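Ricin B-related lectin (Polyporus squamosus, PDB 5MUA) is a chimeric lectin that binds galactose through a ricin-type beta-trefoil and carries a papain-like, calcium-dependent cysteine protease domain, here blocked by the inhibitor E-64. Local coordinates at residues G231-K243 / A247-F259. Numbering follows the deposited sequence. Where two conformers were deposited one is given.
Sequences GFALLCGLMFGSK and AHAYNWFVERGNF. With E64 (N-[N-[1-hydroxycarboxyethyl-carbonyl]leucylamino-butyl]-guanidine), chain K.
Met239 lies between the rings of Tyr250 and Trp252 on one face of an antiparallel hairpin. Its CB sits over the Tyr250 ring, 3.6 Å from Tyr250 CE2; CG meets Trp252 CD1; SD lies obliquely to both rings, a Met-aromatic contact; and CE covers the Trp252 five-membered ring. Gly237 CA presses on the opposite face of that indole, 3.4 Å from the five-membered ring centroid, a CH-pi contact close in because glycine carries no side chain there. Trp252 CG stands between its own backbone N and carbonyl carbon (chi1 62°), which lays the indole across the partner strand, and NE1 gives a weak bond to Leu238 O at the ring edge. Gly237 O accepts two donors from opposite sides of its carbonyl plane: Asn251 ND2 at 3.0 Å, nearly straight, and Trp252 N. Asn251 ND2 also bonds Ala212 O. Near the turn, Ala249 CB packs on Phe240 CD1, while E64 C9 lies over the Phe240 ring centre. His248 ND1 donates in its ring plane to E64 O2 (2.9 Å), and NE2 is hydrogen-bonded to Glu266 OE2. His248 on a hairpin strand, touching Cys208 at the start of helix 208-226, is consistent with the Cys-His active site of papain-like proteases.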
loop_
_atom_site.group_PDB
_atom_site.type_symbol
_atom_site.label_atom_id
_atom_site.label_comp_id
_atom_site.label_asym_id
_atom_site.label_seq_id
_atom_site.Cartn_x
_atom_site.Cartn_y
_atom_site.Cartn_z
ATOM N N GLY B 231 -19.336 -1.370 2.567
ATOM C CA GLY B 231 -19.810 -0.335 3.430
ATOM C C GLY B 231 -19.042 -0.131 4.711
ATOM O O GLY B 231 -19.510 0.577 5.596
ATOM N N PHE B 232 -17.838 -0.708 4.788
ATOM C CA PHE B 232 -16.890 -0.394 5.858
ATOM C C PHE B 232 -15.471 -0.697 5.330
ATOM O O PHE B 232 -15.304 -1.360 4.285
ATOM C CB PHE B 232 -17.110 -1.283 7.087
ATOM C CG PHE B 232 -16.801 -2.739 6.862
ATOM C CD1 PHE B 232 -17.660 -3.586 6.126
ATOM C CD2 PHE B 232 -15.699 -3.323 7.446
ATOM C CE1 PHE B 232 -17.332 -4.947 5.941
ATOM C CE2 PHE B 232 -15.423 -4.680 7.268
ATOM C CZ PHE B 232 -16.226 -5.481 6.507
ATOM N N ALA B 233 -14.487 -0.235 6.113
ATOM C CA ALA B 233 -13.090 -0.468 5.815
ATOM C C ALA B 233 -12.439 -0.993 7.035
ATOM O O ALA B 233 -13.017 -0.991 8.118
ATOM C CB ALA B 233 -12.414 0.845 5.392
ATOM N N LEU B 234 -11.225 -1.478 6.851
ATOM C CA LEU B 234 -10.391 -1.927 7.959
ATOM C C LEU B 234 -9.446 -0.825 8.383
ATOM O O LEU B 234 -8.729 -0.242 7.531
ATOM C CB LEU B 234 -9.588 -3.174 7.543
ATOM C CG LEU B 234 -10.338 -4.420 7.032
ATOM C CD1 LEU B 234 -9.387 -5.565 6.851
ATOM C CD2 LEU B 234 -11.524 -4.856 7.881
ATOM N N LEU B 235 -9.402 -0.515 9.676
ATOM C CA LEU B 235 -8.482 0.504 10.182
ATOM C C LEU B 235 -7.053 0.033 10.144
ATOM O O LEU B 235 -6.722 -0.932 10.769
ATOM C CB LEU B 235 -8.811 0.925 11.626
ATOM C CG LEU B 235 -7.903 2.049 12.188
ATOM C CD1 LEU B 235 -7.899 3.317 11.333
ATOM C CD2 LEU B 235 -8.260 2.345 13.610
ATOM N N CYS B 236 -6.223 0.713 9.335
ATOM C CA CYS B 236 -4.796 0.445 9.377
ATOM C C CYS B 236 -4.139 1.781 9.062
ATOM O O CYS B 236 -4.105 2.197 7.934
ATOM C CB CYS B 236 -4.374 -0.600 8.341
ATOM S SG CYS B 236 -2.589 -0.929 8.393
ATOM N N GLY B 237 -3.635 2.425 10.071
ATOM C CA GLY B 237 -2.980 3.728 9.903
ATOM C C GLY B 237 -1.556 3.653 9.377
ATOM O O GLY B 237 -0.831 2.670 9.628
ATOM N N LEU B 238 -1.213 4.691 8.651
ATOM C CA LEU B 238 0.175 5.010 8.239
ATOM C C LEU B 238 0.585 6.286 8.965
ATOM O O LEU B 238 -0.229 7.238 9.041
ATOM C CB LEU B 238 0.274 5.205 6.736
ATOM C CG LEU B 238 1.627 5.648 6.157
ATOM C CD1 LEU B 238 2.678 4.589 6.466
ATOM C CD2 LEU B 238 1.498 5.743 4.667
ATOM N N MET B 239 1.807 6.300 9.537
ATOM C CA MET B 239 2.338 7.505 10.144
ATOM C C MET B 239 3.805 7.682 9.674
ATOM O O MET B 239 4.495 6.733 9.478
ATOM C CB MET B 239 2.327 7.401 11.698
ATOM C CG MET B 239 1.293 8.267 12.310
ATOM S SD MET B 239 1.355 7.902 14.065
ATOM C CE MET B 239 -0.274 8.576 14.341
ATOM N N PHE B 240 4.187 8.915 9.407
ATOM C CA PHE B 240 5.579 9.338 9.317
ATOM C C PHE B 240 5.805 10.226 10.535
ATOM O O PHE B 240 5.037 11.185 10.816
ATOM C CB PHE B 240 5.818 10.204 8.068
ATOM C CG PHE B 240 5.797 9.484 6.762
ATOM C CD1 PHE B 240 5.525 8.125 6.620
ATOM C CD2 PHE B 240 6.161 10.212 5.620
ATOM C CE1 PHE B 240 5.545 7.516 5.388
ATOM C CE2 PHE B 240 6.199 9.591 4.367
ATOM C CZ PHE B 240 5.876 8.247 4.263
ATOM N N GLY B 241 6.861 9.923 11.266
ATOM C CA GLY B 241 7.221 10.734 12.413
ATOM C C GLY B 241 8.723 10.863 12.570
ATOM O O GLY B 241 9.494 10.254 11.824
ATOM N N SER B 242 9.103 11.673 13.545
ATOM C CA SER B 242 10.494 11.930 13.777
ATOM C C SER B 242 10.799 12.166 15.203
ATOM O O SER B 242 9.939 12.528 16.022
ATOM C CB SER B 242 10.950 13.127 12.964
ATOM O OG SER B 242 10.219 14.285 13.286
ATOM N N LYS B 243 12.080 12.056 15.488
ATOM C CA LYS B 243 12.569 12.654 16.733
ATOM C C LYS B 243 13.925 13.251 16.453
ATOM O O LYS B 243 14.390 13.201 15.326
ATOM C CB LYS B 243 12.607 11.589 17.792
ATOM C CG LYS B 243 13.116 10.294 17.303
ATOM C CD LYS B 243 13.073 9.287 18.376
ATOM C CE LYS B 243 13.676 7.981 17.892
ATOM N NZ LYS B 243 13.638 6.971 18.975
ATOM N N ALA B 247 14.008 10.006 11.386
ATOM C CA ALA B 247 12.608 9.919 11.016
ATOM C C ALA B 247 12.241 8.521 10.614
ATOM O O ALA B 247 13.086 7.780 10.064
ATOM C CB ALA B 247 12.284 10.905 9.927
ATOM N N HIS B 248 10.950 8.148 10.813
ATOM C CA HIS B 248 10.583 6.728 10.621
ATOM C C HIS B 248 9.142 6.660 10.238
ATOM O O HIS B 248 8.364 7.490 10.699
ATOM C CB HIS B 248 10.797 5.947 11.969
ATOM C CG HIS B 248 10.710 4.450 11.882
ATOM N ND1 HIS B 248 11.591 3.650 11.183
ATOM C CD2 HIS B 248 9.861 3.600 12.471
ATOM C CE1 HIS B 248 11.263 2.387 11.311
ATOM N NE2 HIS B 248 10.197 2.332 12.082
ATOM N N ALA B 249 8.833 5.641 9.425
ATOM C CA ALA B 249 7.495 5.297 9.007
ATOM C C ALA B 249 7.044 4.040 9.676
ATOM O O ALA B 249 7.797 3.095 9.781
ATOM C CB ALA B 249 7.377 5.119 7.479
ATOM N N TYR B 250 5.768 4.022 10.089
ATOM C CA TYR B 250 5.244 2.900 10.894
ATOM C C TYR B 250 3.740 2.947 10.795
ATOM O O TYR B 250 3.146 3.848 10.125
ATOM C CB TYR B 250 5.699 2.982 12.406
ATOM C CG TYR B 250 5.621 4.372 12.982
ATOM C CD1 TYR B 250 6.593 5.341 12.671
ATOM C CD2 TYR B 250 4.572 4.767 13.788
ATOM C CE1 TYR B 250 6.507 6.649 13.139
ATOM C CE2 TYR B 250 4.463 6.085 14.271
ATOM C CZ TYR B 250 5.436 7.024 13.973
ATOM O OH TYR B 250 5.333 8.306 14.443
ATOM N N ASN B 251 3.123 1.935 11.353
ATOM C CA ASN B 251 1.667 1.818 11.268
ATOM C C ASN B 251 1.024 2.028 12.661
ATOM O O ASN B 251 1.698 2.070 13.683
ATOM C CB ASN B 251 1.289 0.454 10.705
ATOM C CG ASN B 251 1.815 0.239 9.284
ATOM O OD1 ASN B 251 2.756 -0.515 9.054
ATOM N ND2 ASN B 251 1.194 0.903 8.346
ATOM N N TRP B 252 -0.306 2.134 12.678
ATOM C CA TRP B 252 -1.002 2.409 13.900
ATOM C C TRP B 252 -2.451 1.966 13.817
ATOM O O TRP B 252 -3.034 1.855 12.718
ATOM C CB TRP B 252 -0.946 3.839 14.296
ATOM C CG TRP B 252 -1.591 4.824 13.320
ATOM C CD1 TRP B 252 -0.971 5.442 12.257
ATOM C CD2 TRP B 252 -2.926 5.340 13.358
ATOM N NE1 TRP B 252 -1.878 6.294 11.619
ATOM C CE2 TRP B 252 -3.062 6.269 12.307
ATOM C CE3 TRP B 252 -4.038 5.093 14.183
ATOM C CZ2 TRP B 252 -4.258 6.886 12.020
ATOM C CZ3 TRP B 252 -5.207 5.760 13.923
ATOM C CH2 TRP B 252 -5.308 6.656 12.871
ATOM N N PHE B 253 -3.014 1.783 15.000
ATOM C CA PHE B 253 -4.306 1.185 15.165
ATOM C C PHE B 253 -4.950 1.750 16.433
ATOM O O PHE B 253 -4.293 2.434 17.275
ATOM C CB PHE B 253 -4.133 -0.340 15.375
ATOM C CG PHE B 253 -3.543 -1.062 14.191
ATOM C CD1 PHE B 253 -4.342 -1.395 13.097
ATOM C CD2 PHE B 253 -2.233 -1.413 14.169
ATOM C CE1 PHE B 253 -3.788 -1.987 11.953
ATOM C CE2 PHE B 253 -1.671 -2.053 13.062
ATOM C CZ PHE B 253 -2.456 -2.347 11.961
ATOM N N VAL B 254 -6.222 1.403 16.601
ATOM C CA VAL B 254 -6.865 1.584 17.916
ATOM C C VAL B 254 -7.196 0.236 18.418
ATOM O O VAL B 254 -7.258 -0.729 17.686
ATOM C CB VAL B 254 -8.065 2.572 17.939
ATOM C CG1 VAL B 254 -7.691 3.918 17.369
ATOM C CG2 VAL B 254 -9.260 2.066 17.181
ATOM N N GLU B 255 -7.374 0.155 19.734
ATOM C CA GLU B 255 -7.487 -1.106 20.429
ATOM C C GLU B 255 -8.964 -1.429 20.581
ATOM O O GLU B 255 -9.745 -0.575 20.945
ATOM C CB GLU B 255 -6.886 -0.968 21.864
ATOM C CG GLU B 255 -5.359 -0.883 21.934
ATOM C CD GLU B 255 -4.734 -2.199 21.572
ATOM O OE1 GLU B 255 -5.295 -3.262 21.889
ATOM O OE2 GLU B 255 -3.670 -2.193 21.009
ATOM N N ARG B 256 -9.316 -2.686 20.378
ATOM C CA ARG B 256 -10.651 -3.129 20.749
ATOM C C ARG B 256 -11.079 -2.952 22.166
ATOM O O ARG B 256 -12.226 -2.592 22.403
ATOM C CB ARG B 256 -10.889 -4.542 20.340
ATOM C CG ARG B 256 -11.784 -4.470 19.127
ATOM C CD ARG B 256 -12.125 -5.814 18.795
ATOM N NE ARG B 256 -12.242 -6.010 17.381
ATOM C CZ ARG B 256 -12.599 -7.181 16.908
ATOM N NH1 ARG B 256 -12.946 -8.140 17.803
ATOM N NH2 ARG B 256 -12.702 -7.350 15.600
ATOM N N GLY B 257 -10.160 -3.149 23.091
ATOM C CA GLY B 257 -10.501 -2.953 24.544
ATOM C C GLY B 257 -10.628 -1.516 24.923
ATOM O O GLY B 257 -11.182 -1.177 25.976
ATOM N N ASN B 258 -10.095 -0.612 24.100
ATOM C CA ASN B 258 -10.214 0.789 24.389
ATOM C C ASN B 258 -9.954 1.591 23.140
ATOM O O ASN B 258 -8.777 1.810 22.759
ATOM C CB ASN B 258 -9.194 1.214 25.448
ATOM C CG ASN B 258 -9.340 2.674 25.846
ATOM O OD1 ASN B 258 -10.031 3.508 25.214
ATOM N ND2 ASN B 258 -8.697 2.994 26.930
ATOM N N PHE B 259 -11.031 2.100 22.559
ATOM C CA PHE B 259 -10.934 2.653 21.235
ATOM C C PHE B 259 -10.201 3.996 21.262
ATOM O O PHE B 259 -9.855 4.480 20.213
ATOM C CB PHE B 259 -12.310 2.891 20.657
ATOM C CG PHE B 259 -13.088 1.654 20.344
ATOM C CD1 PHE B 259 -12.566 0.670 19.529
ATOM C CD2 PHE B 259 -14.428 1.554 20.746
ATOM C CE1 PHE B 259 -13.311 -0.452 19.170
ATOM C CE2 PHE B 259 -15.176 0.450 20.384
ATOM C CZ PHE B 259 -14.616 -0.554 19.596
HETATM C C1 E64 K . 13.683 3.653 8.110
HETATM O O1 E64 K . 13.979 2.785 7.293
HETATM O O2 E64 K . 13.810 3.516 9.370
HETATM C C2 E64 K . 13.034 4.886 7.627
HETATM C C3 E64 K . 13.763 5.399 6.384
HETATM O O3 E64 K . 14.954 5.838 7.018
HETATM C C4 E64 K . 13.074 6.545 5.737
HETATM O O4 E64 K . 12.401 6.397 4.770
HETATM N N1 E64 K . 13.146 7.699 6.317
HETATM C C6 E64 K . 12.532 8.925 5.831
HETATM C C7 E64 K . 11.292 9.471 6.512
HETATM C C8 E64 K . 10.177 8.452 6.706
HETATM C C9 E64 K . 9.491 8.166 5.369
HETATM C C10 E64 K . 9.229 9.023 7.671
HETATM C C11 E64 K . 13.486 9.999 5.355
HETATM O O5 E64 K . 13.926 10.739 6.221
HETATM N N2 E64 K . 13.825 10.130 4.096
HETATM C C12 E64 K . 14.576 11.278 3.551
HETATM C C13 E64 K . 13.721 12.013 2.526
HETATM C C14 E64 K . 14.443 13.143 1.749
HETATM C C15 E64 K . 13.710 14.470 1.941
HETATM N N3 E64 K . 14.152 15.404 0.899
HETATM C C16 E64 K . 13.635 16.596 0.655
HETATM N N4 E64 K . 12.722 17.138 1.484
HETATM N N5 E64 K . 14.008 17.247 -0.496
#